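Local coordinates for thioesterase domain-containing protein (Pyrococcus horikoshii, PDB 1IXL) that is of unknown function but, as a hot-dog-fold member of the thioesterase superfamily, may hydrolyse acyl-CoA thioesters, at residues Q6-L11 and A59-N64; E25-V30 and K90-E95; V63-V68 and C121-K126; K100-V105 and E116-C121. All blocks are in the same frame, centred on the assembly; numbering follows the deposited sequence.

In the fold
The four contacts run through a single hot-dog fold, an antiparallel sheet curled round helix 48-63. Interactions 2 and 4 lie within the sheet, their centres about 9 Å apart, and meet where strands 86-97 and 100-109 pair. Interaction 1 lays the N-terminal loop on the last turn of the helix, about 11 Å centre to centre from interaction 2, whose segments alternate with its own along the chain. Interaction 3, about 9 Å centre to centre from interaction 1, continues from the same helix end through the shared Val63 and Asn64, and encloses interaction 4 in sequence. Together they tie the helix, its exit loop and segments near both termini to the sheet.

Interaction 1 (Q6-L11 and A59-N64); sequences QRTHKL and AMLAVN
One face of the His9 imidazole is occupied by the selenomethionine at position 60, while the edge of the ring is held by Thr8. Met60 CG sits over that face in a CH-pi contact, 3.7 Å from the ring centroid and displaced toward the NE2 side; SE follows obliquely. In the ring plane His9 ND1 donates to Thr8 OG1, a bond that fixes the rotation of the imidazole above the helix. The second flat group is the amide of Gln6, whose chain extends with CG anti to the backbone N. Its NE2 gives a straight bond to Thr8 O lying almost in the amide plane, and the chain crosses Leu61 obliquely, with Leu61 CD2 3.7 Å from Gln6 CG. The third is the amide of Asn64, the first residue beyond the helix to leave helical torsions, with phi +51°. Arg7 N donates to a lone pair of Asn64 OD1 in the carbonyl plane, at 2.8 Å and 167°. Because Asn64 ND2 also binds Glu5 O, both ends of this buried amide hold the incoming backbone. The guanidinium plane of Arg7 stands 79° from that amide as its aliphatic chain crosses the asparagine at about a right angle. Thr8 CG2 packs at the helix end, 3.9 Å from Met60 O, and Thr8 OG1 is further bonded to Pro66 O. The N-terminal loop is thus fastened to the C-terminal end of the long helix of a hot-dog fold, where a left-handed helical residue, Asn64, turns the chain out of the helix.

Interaction 2 (E25-V30 and K90-E95); sequences EGYAEV and KAKIIE
Tyr27 and Glu29 leave the same face of the sheet with different first torsions: Tyr27 CG is anti to the backbone N (chi1 -179°), whereas Glu29 CG is anti to the carbonyl carbon (chi1 -67°), and the two tips meet. The strands are antiparallel neighbours in the sheet of the hot-dog fold, running at 165° to each other. Ala28 and Ala91 form the hydrogen-bonded pair; Ala91 N reaches Ala28 O nearly along the carbonyl axis, and Ala28 N returns a bond to Ala91 O. Their methyl groups lie on the face turned to helix 48-63, with Ala28 against Leu61 and Ala91 against Ala58. Beyond them Ile93 N donates to Gly26 O from above the carbonyl plane, at 3.0 Å.

On the other face Tyr27 OH donates to the anti lone pair of Glu29 OE2, a very short bond of 2.4 Å made in the plane of the ring. Such closeness may mean that the proton is strongly shared. Lys90, fully extended, runs alongside both side chains in the same direction, its CD 3.5 Å from Tyr27 OH, and its ammonium also makes a cation-pi contact with Tyr108. The ring edge rests on the other lysine, with Tyr27 CD1 3.8 Å from Lys92 CB. An alanine in place of Tyr27 would remove the hydroxyl bonded to Glu29 and the ring beside Lys90, and would probably leave the Glu29 carboxylate less firmly oriented. One water donates to Glu29 OE2 at 2.8 Å and weakly accepts from Lys90 NZ, bridging charges whose atoms stand 4.5 Å apart.

Interaction 3 (V63-V68 and C121-K126); sequences VNEPTV and CYVLEK
Val123 is the tightly packed part of this contact, its two methyl groups lodged among three residues of the loop that leaves the helix. Val123 CG1, anti to the backbone N, meets Glu65 CG at 3.4 Å, with Thr67 OG1 close by. Val123 CG2 is 3.7 Å from Val63 CG1, the two valines sliding past each other in opposite directions. Glu65 crosses Val123 at about a right angle, and a bend at chi2 lays its methylenes on the valine while the carboxylate takes part in weak, long ion pairs with Arg7 and Lys101. Deeper in, Val68 CG2 rests 3.9 Å from Cys121 CB. Val68 CA also directs its hydrogen to Tyr122 O, 3.3 Å away.

The polar anchor is Thr67. Its OG1 occupies the crowded position between backbone N and carbonyl carbon (chi1 61°) and from there donates to an in-plane lone pair of Leu124 O at 2.6 Å. The type I turn from Glu65 to Val68, closed by Val68 N bonding to Glu65 O, presents this hydroxyl to segment 121-126. The last close touch is Thr67 CG2 on Lys126 C, at 3.6 Å. On the loose side Glu125 and Lys126 are both exposed: the beta carbon of Glu125 points away, and the ammonium of Lys126 turns instead to Asp130 O.

Thus the link from helix 48-63 to strand 68-77 is held against the end of strand 112-123. Met60 of the helix backs Val68 and Cys121, Lys101 of strand 100-109 touches Val63 and Val123, and the N-terminal loop adjoins the same turn.

Interaction 4 (K100-V105 and E116-C121); sequences KKIVEV and EGKFYC
Six backbone bonds join segments 100-105 and 116-121 in three hydrogen-bonded pairs: Lys101 with Cys121, Val103 with Phe119, and Val105 with Gly117. The shortest, from Phe119 N to Val103 O at 2.7 Å, runs nearly along the carbonyl axis, and that same oxygen lies in the plane of the Phe119 ring at its edge. Phe119 CG is anti to the carbonyl carbon (chi1 -65°), which carries the ring diagonally across to Val105 of the partner strand; their side chains cross at about a right angle, with Val105 CG2 3.6 Å from Phe119 CD1. Phe119 CE1 also reaches Gly117, where it would crowd a beta carbon. Next along this face, Val103 CG2 touches Cys121 SG at 3.8 Å.

The opposite face carries Ile102 and Tyr120 side by side, Ile102 CG1 4.1 Å from Tyr120 CD2. Tyr120 is positioned from strand 68-77, its OH bonded to Glu74 and its ring in a cation-pi contact with Lys72. Glu104 OE2 and Lys118 NZ are 4.2 Å apart, beyond a salt bridge, and probably attract only at a distance.

Leu70, Ala73 and Val75 of strand 68-77 and Ala55 of helix 48-63 pack against Phe119. An alanine here would remove the ring that touches Val105, Ala55 and strand 68-77, and would probably loosen the packing between sheet and helix. Strands 100-109 and 112-123 form a beta hairpin whose apolar face meets the central helix, as in the hot-dog fold.

Interaction 1 (Q6-L11 and A59-N64)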
loop_
_atom_site.group_PDB
_atom_site.type_symbol
_atom_site.label_atom_id
_atom_site.label_comp_id
_atom_site.label_asym_id
_atom_site.label_seq_id
_atom_site.Cartn_x
_atom_site.Cartn_y
_atom_site.Cartn_z
ATOM N N GLN A 6 1.259 14.609 1.890
ATOM C CA GLN A 6 0.640 13.476 2.551
ATOM C C GLN A 6 -0.263 13.983 3.671
ATOM O O GLN A 6 0.202 14.647 4.608
ATOM C CB GLN A 6 1.707 12.564 3.139
ATOM C CG GLN A 6 1.128 11.255 3.587
ATOM C CD GLN A 6 2.182 10.236 3.901
ATOM O OE1 GLN A 6 3.297 10.295 3.383
ATOM N NE2 GLN A 6 1.831 9.269 4.733
ATOM N N ARG A 7 -1.546 13.642 3.609
ATOM C CA ARG A 7 -2.478 14.120 4.632
ATOM C C ARG A 7 -2.961 13.071 5.639
ATOM O O ARG A 7 -3.786 13.370 6.497
ATOM C CB ARG A 7 -3.694 14.747 3.953
ATOM C CG ARG A 7 -3.374 15.924 3.042
ATOM C CD ARG A 7 -4.645 16.358 2.348
ATOM N NE ARG A 7 -5.641 16.854 3.297
ATOM C CZ ARG A 7 -6.955 16.806 3.091
ATOM N NH1 ARG A 7 -7.434 16.277 1.970
ATOM N NH2 ARG A 7 -7.791 17.283 4.005
ATOM N N THR A 8 -2.443 11.851 5.546
ATOM C CA THR A 8 -2.860 10.782 6.449
ATOM C C THR A 8 -1.759 9.748 6.592
ATOM O O THR A 8 -0.860 9.694 5.755
ATOM C CB THR A 8 -4.127 10.054 5.907
ATOM O OG1 THR A 8 -4.578 9.092 6.875
ATOM C CG2 THR A 8 -3.802 9.310 4.592
ATOM N N HIS A 9 -1.839 8.936 7.651
ATOM C CA HIS A 9 -0.875 7.871 7.884
ATOM C C HIS A 9 0.552 8.410 7.851
ATOM O O HIS A 9 1.457 7.734 7.363
ATOM C CB HIS A 9 -1.032 6.788 6.798
ATOM C CG HIS A 9 -2.221 5.892 6.988
ATOM N ND1 HIS A 9 -3.517 6.369 7.059
ATOM C CD2 HIS A 9 -2.305 4.551 7.166
ATOM C CE1 HIS A 9 -4.345 5.363 7.281
ATOM N NE2 HIS A 9 -3.637 4.248 7.351
ATOM N N LYS A 10 0.754 9.602 8.409
ATOM C CA LYS A 10 2.060 10.265 8.383
ATOM C C LYS A 10 3.229 9.636 9.127
ATOM O O LYS A 10 4.379 9.838 8.748
ATOM C CB LYS A 10 1.910 11.722 8.857
ATOM C CG LYS A 10 1.018 12.581 7.996
ATOM C CD LYS A 10 0.767 13.926 8.689
ATOM C CE LYS A 10 -0.082 14.850 7.857
ATOM N NZ LYS A 10 -0.392 16.121 8.603
ATOM N N LEU A 11 2.964 8.873 10.179
ATOM C CA LEU A 11 4.054 8.290 10.940
ATOM C C LEU A 11 4.372 6.845 10.567
ATOM O O LEU A 11 5.149 6.182 11.237
ATOM C CB LEU A 11 3.732 8.385 12.430
ATOM C CG LEU A 11 3.381 9.793 12.953
ATOM C CD1 LEU A 11 3.167 9.724 14.466
ATOM C CD2 LEU A 11 4.516 10.782 12.620
ATOM N N ALA A 59 -2.683 2.261 -0.871
ATOM C CA ALA A 59 -4.118 2.452 -1.029
ATOM C C ALA A 59 -4.600 3.633 -0.171
ATOM O O ALA A 59 -5.376 4.470 -0.641
ATOM C CB ALA A 59 -4.859 1.155 -0.636
HETATM N N MSE A 60 -4.124 3.712 1.070
HETATM C CA MSE A 60 -4.496 4.808 1.949
HETATM C C MSE A 60 -4.031 6.134 1.331
HETATM O O MSE A 60 -4.705 7.159 1.473
HETATM C CB MSE A 60 -3.857 4.649 3.339
HETATM C CG MSE A 60 -4.257 3.386 4.129
HETATM SE SE MSE A 60 -6.011 3.289 4.591
HETATM C CE MSE A 60 -6.648 2.752 3.207
ATOM N N LEU A 61 -2.882 6.132 0.654
ATOM C CA LEU A 61 -2.393 7.382 0.046
ATOM C C LEU A 61 -3.057 7.704 -1.276
ATOM O O LEU A 61 -3.043 8.857 -1.706
ATOM C CB LEU A 61 -0.860 7.382 -0.110
ATOM C CG LEU A 61 -0.134 7.285 1.241
ATOM C CD1 LEU A 61 1.378 7.461 1.073
ATOM C CD2 LEU A 61 -0.672 8.337 2.178
ATOM N N ALA A 62 -3.637 6.706 -1.933
ATOM C CA ALA A 62 -4.340 6.984 -3.171
ATOM C C ALA A 62 -5.607 7.774 -2.795
ATOM O O ALA A 62 -6.114 8.560 -3.595
ATOM C CB ALA A 62 -4.694 5.694 -3.898
ATOM N N VAL A 63 -6.118 7.575 -1.579
ATOM C CA VAL A 63 -7.307 8.327 -1.141
ATOM C C VAL A 63 -6.810 9.600 -0.476
ATOM O O VAL A 63 -7.336 10.682 -0.712
ATOM C CB VAL A 63 -8.164 7.512 -0.162
ATOM C CG1 VAL A 63 -9.358 8.359 0.329
ATOM C CG2 VAL A 63 -8.657 6.232 -0.866
ATOM N N ASN A 64 -5.805 9.449 0.378
ATOM C CA ASN A 64 -5.146 10.565 1.041
ATOM C C ASN A 64 -6.069 11.552 1.741
ATOM O O ASN A 64 -5.975 12.762 1.544
ATOM C CB ASN A 64 -4.268 11.304 0.020
ATOM C CG ASN A 64 -3.284 12.261 0.674
ATOM O OD1 ASN A 64 -2.774 11.995 1.763
ATOM N ND2 ASN A 64 -2.999 13.383 0.002
#

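Interaction 2 (E25-V30 and K90-E95)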
loop_
_atom_site.group_PDB
_atom_site.type_symbol
_atom_site.label_atom_id
_atom_site.label_comp_id
_atom_site.label_asym_id
_atom_site.label_seq_id
_atom_site.Cartn_x
_atom_site.Cartn_y
_atom_site.Cartn_z
ATOM N N GLU A 25 -3.680 13.295 -7.075
ATOM C CA GLU A 25 -5.115 13.035 -7.009
ATOM C C GLU A 25 -5.477 11.622 -7.480
ATOM O O GLU A 25 -5.205 11.244 -8.625
ATOM C CB GLU A 25 -5.862 14.039 -7.880
ATOM C CG GLU A 25 -7.360 13.761 -8.034
ATOM C CD GLU A 25 -8.135 13.965 -6.749
ATOM O OE1 GLU A 25 -7.558 14.507 -5.781
ATOM O OE2 GLU A 25 -9.329 13.590 -6.718
ATOM N N GLY A 26 -6.063 10.849 -6.569
ATOM C CA GLY A 26 -6.501 9.496 -6.875
ATOM C C GLY A 26 -5.452 8.442 -7.176
ATOM O O GLY A 26 -5.807 7.344 -7.623
ATOM N N TYR A 27 -4.184 8.737 -6.897
ATOM C CA TYR A 27 -3.116 7.786 -7.213
ATOM C C TYR A 27 -1.875 7.971 -6.334
ATOM O O TYR A 27 -1.501 9.091 -5.978
ATOM C CB TYR A 27 -2.753 7.954 -8.690
ATOM C CG TYR A 27 -1.676 7.028 -9.217
ATOM C CD1 TYR A 27 -1.994 5.753 -9.677
ATOM C CD2 TYR A 27 -0.334 7.420 -9.229
ATOM C CE1 TYR A 27 -1.012 4.886 -10.132
ATOM C CE2 TYR A 27 0.663 6.549 -9.685
ATOM C CZ TYR A 27 0.308 5.286 -10.133
ATOM O OH TYR A 27 1.268 4.416 -10.600
ATOM N N ALA A 28 -1.237 6.864 -5.967
ATOM C CA ALA A 28 -0.031 6.953 -5.146
ATOM C C ALA A 28 0.907 5.783 -5.402
ATOM O O ALA A 28 0.479 4.712 -5.827
ATOM C CB ALA A 28 -0.390 7.008 -3.680
ATOM N N GLU A 29 2.193 6.023 -5.158
ATOM C CA GLU A 29 3.217 5.010 -5.329
ATOM C C GLU A 29 4.099 5.042 -4.095
ATOM O O GLU A 29 4.510 6.114 -3.628
ATOM C CB GLU A 29 4.046 5.265 -6.595
ATOM C CG GLU A 29 3.253 5.099 -7.891
ATOM C CD GLU A 29 4.122 5.236 -9.130
ATOM O OE1 GLU A 29 5.352 5.440 -8.975
ATOM O OE2 GLU A 29 3.575 5.131 -10.253
ATOM N N VAL A 30 4.375 3.856 -3.561
ATOM C CA VAL A 30 5.189 3.716 -2.360
ATOM C C VAL A 30 6.181 2.571 -2.596
ATOM O O VAL A 30 5.818 1.535 -3.140
ATOM C CB VAL A 30 4.308 3.361 -1.134
ATOM C CG1 VAL A 30 5.152 3.386 0.127
ATOM C CG2 VAL A 30 3.120 4.335 -1.028
ATOM N N LYS A 90 1.715 0.427 -6.580
ATOM C CA LYS A 90 1.023 1.459 -7.341
ATOM C C LYS A 90 -0.481 1.308 -7.085
ATOM O O LYS A 90 -1.085 0.306 -7.447
ATOM C CB LYS A 90 1.364 1.327 -8.832
ATOM C CG LYS A 90 2.880 1.484 -9.061
ATOM C CD LYS A 90 3.293 1.505 -10.528
ATOM C CE LYS A 90 4.823 1.415 -10.619
ATOM N NZ LYS A 90 5.267 1.391 -12.046
ATOM N N ALA A 91 -1.065 2.319 -6.447
ATOM C CA ALA A 91 -2.480 2.323 -6.057
ATOM C C ALA A 91 -3.323 3.382 -6.768
ATOM O O ALA A 91 -2.941 4.540 -6.813
ATOM C CB ALA A 91 -2.576 2.539 -4.547
ATOM N N LYS A 92 -4.468 2.982 -7.320
ATOM C CA LYS A 92 -5.348 3.940 -7.997
ATOM C C LYS A 92 -6.808 3.749 -7.585
ATOM O O LYS A 92 -7.283 2.623 -7.484
ATOM C CB LYS A 92 -5.241 3.808 -9.519
ATOM C CG LYS A 92 -6.169 4.803 -10.262
ATOM C CD LYS A 92 -5.929 4.834 -11.756
ATOM C CE LYS A 92 -6.318 3.536 -12.438
ATOM N NZ LYS A 92 -6.324 3.708 -13.935
ATOM N N ILE A 93 -7.506 4.846 -7.304
ATOM C CA ILE A 93 -8.911 4.751 -6.952
ATOM C C ILE A 93 -9.602 4.345 -8.251
ATOM O O ILE A 93 -9.460 5.027 -9.262
ATOM C CB ILE A 93 -9.470 6.100 -6.483
ATOM C CG1 ILE A 93 -8.833 6.490 -5.146
ATOM C CG2 ILE A 93 -10.985 6.007 -6.327
ATOM C CD1 ILE A 93 -9.289 7.855 -4.635
ATOM N N ILE A 94 -10.305 3.215 -8.247
ATOM C CA ILE A 94 -10.977 2.778 -9.466
ATOM C C ILE A 94 -12.488 2.985 -9.407
ATOM O O ILE A 94 -13.175 2.891 -10.431
ATOM C CB ILE A 94 -10.683 1.291 -9.818
ATOM C CG1 ILE A 94 -11.062 0.373 -8.648
ATOM C CG2 ILE A 94 -9.211 1.127 -10.211
ATOM C CD1 ILE A 94 -11.108 -1.108 -9.043
ATOM N N GLU A 95 -13.000 3.261 -8.211
ATOM C CA GLU A 95 -14.418 3.529 -8.026
ATOM C C GLU A 95 -14.586 4.474 -6.862
ATOM O O GLU A 95 -14.126 4.203 -5.752
ATOM C CB GLU A 95 -15.203 2.251 -7.726
ATOM C CG GLU A 95 -15.547 1.412 -8.935
ATOM C CD GLU A 95 -16.338 0.166 -8.564
ATOM O OE1 GLU A 95 -17.472 0.305 -8.055
ATOM O OE2 GLU A 95 -15.816 -0.946 -8.778
HETATM O O HOH W 1 5.010 4.657 -12.622
#

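Interaction 3 (V63-V68 and C121-K126)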
loop_
_atom_site.group_PDB
_atom_site.type_symbol
_atom_site.label_atom_id
_atom_site.label_comp_id
_atom_site.label_asym_id
_atom_site.label_seq_id
_atom_site.Cartn_x
_atom_site.Cartn_y
_atom_site.Cartn_z
ATOM N N VAL A 63 -6.118 7.575 -1.579
ATOM C CA VAL A 63 -7.307 8.327 -1.141
ATOM C C VAL A 63 -6.810 9.600 -0.476
ATOM O O VAL A 63 -7.336 10.682 -0.712
ATOM C CB VAL A 63 -8.164 7.512 -0.162
ATOM C CG1 VAL A 63 -9.358 8.359 0.329
ATOM C CG2 VAL A 63 -8.657 6.232 -0.866
ATOM N N ASN A 64 -5.805 9.449 0.378
ATOM C CA ASN A 64 -5.146 10.565 1.041
ATOM C C ASN A 64 -6.069 11.552 1.741
ATOM O O ASN A 64 -5.975 12.762 1.544
ATOM C CB ASN A 64 -4.268 11.304 0.020
ATOM C CG ASN A 64 -3.284 12.261 0.674
ATOM O OD1 ASN A 64 -2.774 11.995 1.763
ATOM N ND2 ASN A 64 -2.999 13.383 0.002
ATOM N N GLU A 65 -6.946 11.016 2.575
ATOM C CA GLU A 65 -7.884 11.808 3.349
ATOM C C GLU A 65 -7.480 11.473 4.780
ATOM O O GLU A 65 -7.253 10.313 5.092
ATOM C CB GLU A 65 -9.300 11.330 3.051
ATOM C CG GLU A 65 -10.311 12.413 3.082
ATOM C CD GLU A 65 -10.507 13.060 1.732
ATOM O OE1 GLU A 65 -11.263 12.488 0.910
ATOM O OE2 GLU A 65 -9.902 14.131 1.494
ATOM N N PRO A 66 -7.382 12.474 5.672
ATOM C CA PRO A 66 -6.983 12.233 7.067
ATOM C C PRO A 66 -7.564 11.008 7.785
ATOM O O PRO A 66 -6.822 10.196 8.364
ATOM C CB PRO A 66 -7.374 13.532 7.765
ATOM C CG PRO A 66 -7.130 14.573 6.676
ATOM C CD PRO A 66 -7.695 13.902 5.444
ATOM N N THR A 67 -8.887 10.883 7.739
ATOM C CA THR A 67 -9.597 9.795 8.393
ATOM C C THR A 67 -9.746 8.488 7.594
ATOM O O THR A 67 -10.505 7.601 8.012
ATOM C CB THR A 67 -11.016 10.255 8.774
ATOM O OG1 THR A 67 -11.729 10.621 7.583
ATOM C CG2 THR A 67 -10.954 11.455 9.712
ATOM N N VAL A 68 -9.047 8.341 6.470
ATOM C CA VAL A 68 -9.228 7.113 5.677
ATOM C C VAL A 68 -8.797 5.854 6.449
ATOM O O VAL A 68 -7.853 5.887 7.238
ATOM C CB VAL A 68 -8.465 7.201 4.321
ATOM C CG1 VAL A 68 -6.958 7.237 4.570
ATOM C CG2 VAL A 68 -8.858 6.010 3.413
ATOM N N CYS A 121 -11.780 1.138 0.909
ATOM C CA CYS A 121 -11.438 2.172 1.866
ATOM C C CYS A 121 -12.605 3.096 2.232
ATOM O O CYS A 121 -13.479 3.379 1.400
ATOM C CB CYS A 121 -10.286 3.012 1.291
ATOM S SG CYS A 121 -8.979 2.021 0.449
ATOM N N TYR A 122 -12.591 3.566 3.480
ATOM C CA TYR A 122 -13.648 4.442 3.978
ATOM C C TYR A 122 -13.110 5.715 4.584
ATOM O O TYR A 122 -12.237 5.673 5.441
ATOM C CB TYR A 122 -14.455 3.724 5.063
ATOM C CG TYR A 122 -15.262 2.576 4.535
ATOM C CD1 TYR A 122 -16.525 2.788 3.970
ATOM C CD2 TYR A 122 -14.755 1.283 4.564
ATOM C CE1 TYR A 122 -17.268 1.730 3.444
ATOM C CE2 TYR A 122 -15.473 0.220 4.042
ATOM C CZ TYR A 122 -16.728 0.445 3.483
ATOM O OH TYR A 122 -17.414 -0.603 2.932
ATOM N N VAL A 123 -13.657 6.842 4.152
ATOM C CA VAL A 123 -13.271 8.119 4.712
ATOM C C VAL A 123 -14.331 8.374 5.786
ATOM O O VAL A 123 -15.522 8.536 5.480
ATOM C CB VAL A 123 -13.307 9.204 3.630
ATOM C CG1 VAL A 123 -12.968 10.555 4.228
ATOM C CG2 VAL A 123 -12.313 8.840 2.521
ATOM N N LEU A 124 -13.893 8.388 7.036
ATOM C CA LEU A 124 -14.790 8.557 8.178
ATOM C C LEU A 124 -15.005 10.005 8.584
ATOM O O LEU A 124 -14.181 10.869 8.290
ATOM C CB LEU A 124 -14.231 7.778 9.376
ATOM C CG LEU A 124 -13.732 6.358 9.053
ATOM C CD1 LEU A 124 -13.049 5.730 10.267
ATOM C CD2 LEU A 124 -14.894 5.495 8.610
ATOM N N GLU A 125 -16.129 10.260 9.254
ATOM C CA GLU A 125 -16.450 11.603 9.732
ATOM C C GLU A 125 -15.364 12.003 10.724
ATOM O O GLU A 125 -14.897 13.145 10.747
ATOM C CB GLU A 125 -17.818 11.609 10.439
ATOM C CG GLU A 125 -18.203 12.971 11.027
ATOM C CD GLU A 125 -18.903 13.877 10.023
ATOM O OE1 GLU A 125 -20.148 13.997 10.100
ATOM O OE2 GLU A 125 -18.213 14.454 9.151
ATOM N N LYS A 126 -14.968 11.044 11.551
ATOM C CA LYS A 126 -13.929 11.269 12.535
ATOM C C LYS A 126 -12.899 10.157 12.428
ATOM O O LYS A 126 -13.128 9.148 11.758
ATOM C CB LYS A 126 -14.508 11.287 13.952
ATOM C CG LYS A 126 -13.461 11.533 15.033
ATOM C CD LYS A 126 -12.498 12.654 14.630
ATOM C CE LYS A 126 -11.461 12.928 15.699
ATOM N NZ LYS A 126 -10.672 11.723 16.063
#

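Interaction 4 (K100-V105 and E116-C121)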
loop_
_atom_site.group_PDB
_atom_site.type_symbol
_atom_site.label_atom_id
_atom_site.label_comp_id
_atom_site.label_asym_id
_atom_site.label_seq_id
_atom_site.Cartn_x
_atom_site.Cartn_y
_atom_site.Cartn_z
ATOM N N LYS A 100 -16.953 5.853 0.414
ATOM C CA LYS A 100 -16.294 4.575 0.199
ATOM C C LYS A 100 -15.547 4.682 -1.114
ATOM O O LYS A 100 -16.087 5.189 -2.110
ATOM C CB LYS A 100 -17.283 3.407 0.113
ATOM C CG LYS A 100 -16.544 2.054 0.054
ATOM C CD LYS A 100 -17.456 0.824 0.046
ATOM C CE LYS A 100 -17.841 0.422 -1.371
ATOM N NZ LYS A 100 -18.555 -0.883 -1.426
ATOM N N LYS A 101 -14.306 4.196 -1.112
ATOM C CA LYS A 101 -13.449 4.228 -2.284
ATOM C C LYS A 101 -12.895 2.829 -2.572
ATOM O O LYS A 101 -12.431 2.151 -1.666
ATOM C CB LYS A 101 -12.283 5.178 -2.023
ATOM C CG LYS A 101 -12.696 6.524 -1.420
ATOM C CD LYS A 101 -13.350 7.411 -2.467
ATOM C CE LYS A 101 -13.649 8.811 -1.925
ATOM N NZ LYS A 101 -12.459 9.466 -1.319
ATOM N N ILE A 102 -12.969 2.387 -3.820
ATOM C CA ILE A 102 -12.417 1.081 -4.179
ATOM C C ILE A 102 -11.079 1.393 -4.853
ATOM O O ILE A 102 -11.021 2.120 -5.839
ATOM C CB ILE A 102 -13.340 0.312 -5.137
ATOM C CG1 ILE A 102 -14.667 0.008 -4.439
ATOM C CG2 ILE A 102 -12.691 -0.999 -5.558
ATOM C CD1 ILE A 102 -15.724 -0.634 -5.363
ATOM N N VAL A 103 -9.998 0.862 -4.299
ATOM C CA VAL A 103 -8.671 1.145 -4.830
ATOM C C VAL A 103 -8.019 -0.139 -5.304
ATOM O O VAL A 103 -8.030 -1.137 -4.595
ATOM C CB VAL A 103 -7.801 1.764 -3.732
ATOM C CG1 VAL A 103 -6.408 2.067 -4.260
ATOM C CG2 VAL A 103 -8.488 3.026 -3.200
ATOM N N GLU A 104 -7.475 -0.123 -6.511
ATOM C CA GLU A 104 -6.801 -1.304 -7.017
ATOM C C GLU A 104 -5.322 -1.065 -6.747
ATOM O O GLU A 104 -4.828 0.054 -6.902
ATOM C CB GLU A 104 -7.045 -1.469 -8.521
ATOM C CG GLU A 104 -6.280 -2.639 -9.131
ATOM C CD GLU A 104 -6.690 -2.922 -10.564
ATOM O OE1 GLU A 104 -6.753 -1.955 -11.360
ATOM O OE2 GLU A 104 -6.946 -4.107 -10.889
ATOM N N VAL A 105 -4.612 -2.095 -6.311
ATOM C CA VAL A 105 -3.193 -1.930 -6.043
ATOM C C VAL A 105 -2.436 -3.106 -6.640
ATOM O O VAL A 105 -2.887 -4.256 -6.592
ATOM C CB VAL A 105 -2.874 -1.893 -4.511
ATOM C CG1 VAL A 105 -1.399 -1.670 -4.305
ATOM C CG2 VAL A 105 -3.656 -0.791 -3.811
ATOM N N GLU A 116 -1.539 -8.420 -6.275
ATOM C CA GLU A 116 -2.574 -7.602 -6.902
ATOM C C GLU A 116 -3.774 -7.660 -5.974
ATOM O O GLU A 116 -4.087 -8.711 -5.396
ATOM C CB GLU A 116 -2.963 -8.125 -8.304
ATOM C CG GLU A 116 -3.278 -9.625 -8.355
ATOM C CD GLU A 116 -3.832 -10.089 -9.696
ATOM O OE1 GLU A 116 -3.341 -9.606 -10.739
ATOM O OE2 GLU A 116 -4.748 -10.951 -9.698
ATOM N N GLY A 117 -4.463 -6.541 -5.817
ATOM C CA GLY A 117 -5.608 -6.580 -4.931
ATOM C C GLY A 117 -6.540 -5.406 -5.029
ATOM O O GLY A 117 -6.202 -4.396 -5.645
ATOM N N LYS A 118 -7.725 -5.568 -4.446
ATOM C CA LYS A 118 -8.724 -4.517 -4.390
ATOM C C LYS A 118 -8.836 -4.144 -2.919
ATOM O O LYS A 118 -8.976 -5.022 -2.066
ATOM C CB LYS A 118 -10.080 -5.009 -4.885
ATOM C CG LYS A 118 -10.167 -5.163 -6.389
ATOM C CD LYS A 118 -11.617 -5.056 -6.864
ATOM C CE LYS A 118 -11.747 -5.577 -8.291
ATOM N NZ LYS A 118 -10.460 -5.428 -9.036
ATOM N N PHE A 119 -8.743 -2.855 -2.622
ATOM C CA PHE A 119 -8.830 -2.377 -1.247
ATOM C C PHE A 119 -10.050 -1.453 -1.121
ATOM O O PHE A 119 -10.169 -0.461 -1.850
ATOM C CB PHE A 119 -7.537 -1.642 -0.875
ATOM C CG PHE A 119 -6.323 -2.541 -0.848
ATOM C CD1 PHE A 119 -5.821 -3.088 -2.024
ATOM C CD2 PHE A 119 -5.744 -2.908 0.363
ATOM C CE1 PHE A 119 -4.747 -4.006 -1.988
ATOM C CE2 PHE A 119 -4.683 -3.810 0.408
ATOM C CZ PHE A 119 -4.187 -4.359 -0.760
ATOM N N TYR A 120 -10.953 -1.804 -0.207
ATOM C CA TYR A 120 -12.186 -1.052 0.033
ATOM C C TYR A 120 -11.921 -0.149 1.221
ATOM O O TYR A 120 -11.844 -0.604 2.371
ATOM C CB TYR A 120 -13.351 -2.022 0.296
ATOM C CG TYR A 120 -13.553 -3.016 -0.827
ATOM C CD1 TYR A 120 -12.595 -3.990 -1.094
ATOM C CD2 TYR A 120 -14.685 -2.962 -1.650
ATOM C CE1 TYR A 120 -12.747 -4.882 -2.145
ATOM C CE2 TYR A 120 -14.845 -3.847 -2.706
ATOM C CZ TYR A 120 -13.871 -4.805 -2.947
ATOM O OH TYR A 120 -13.993 -5.687 -3.988
ATOM N N CYS A 121 -11.780 1.138 0.909
ATOM C CA CYS A 121 -11.438 2.172 1.866
ATOM C C CYS A 121 -12.605 3.096 2.232
ATOM O O CYS A 121 -13.479 3.379 1.400
ATOM C CB CYS A 121 -10.286 3.012 1.291
ATOM S SG CYS A 121 -8.979 2.021 0.449
#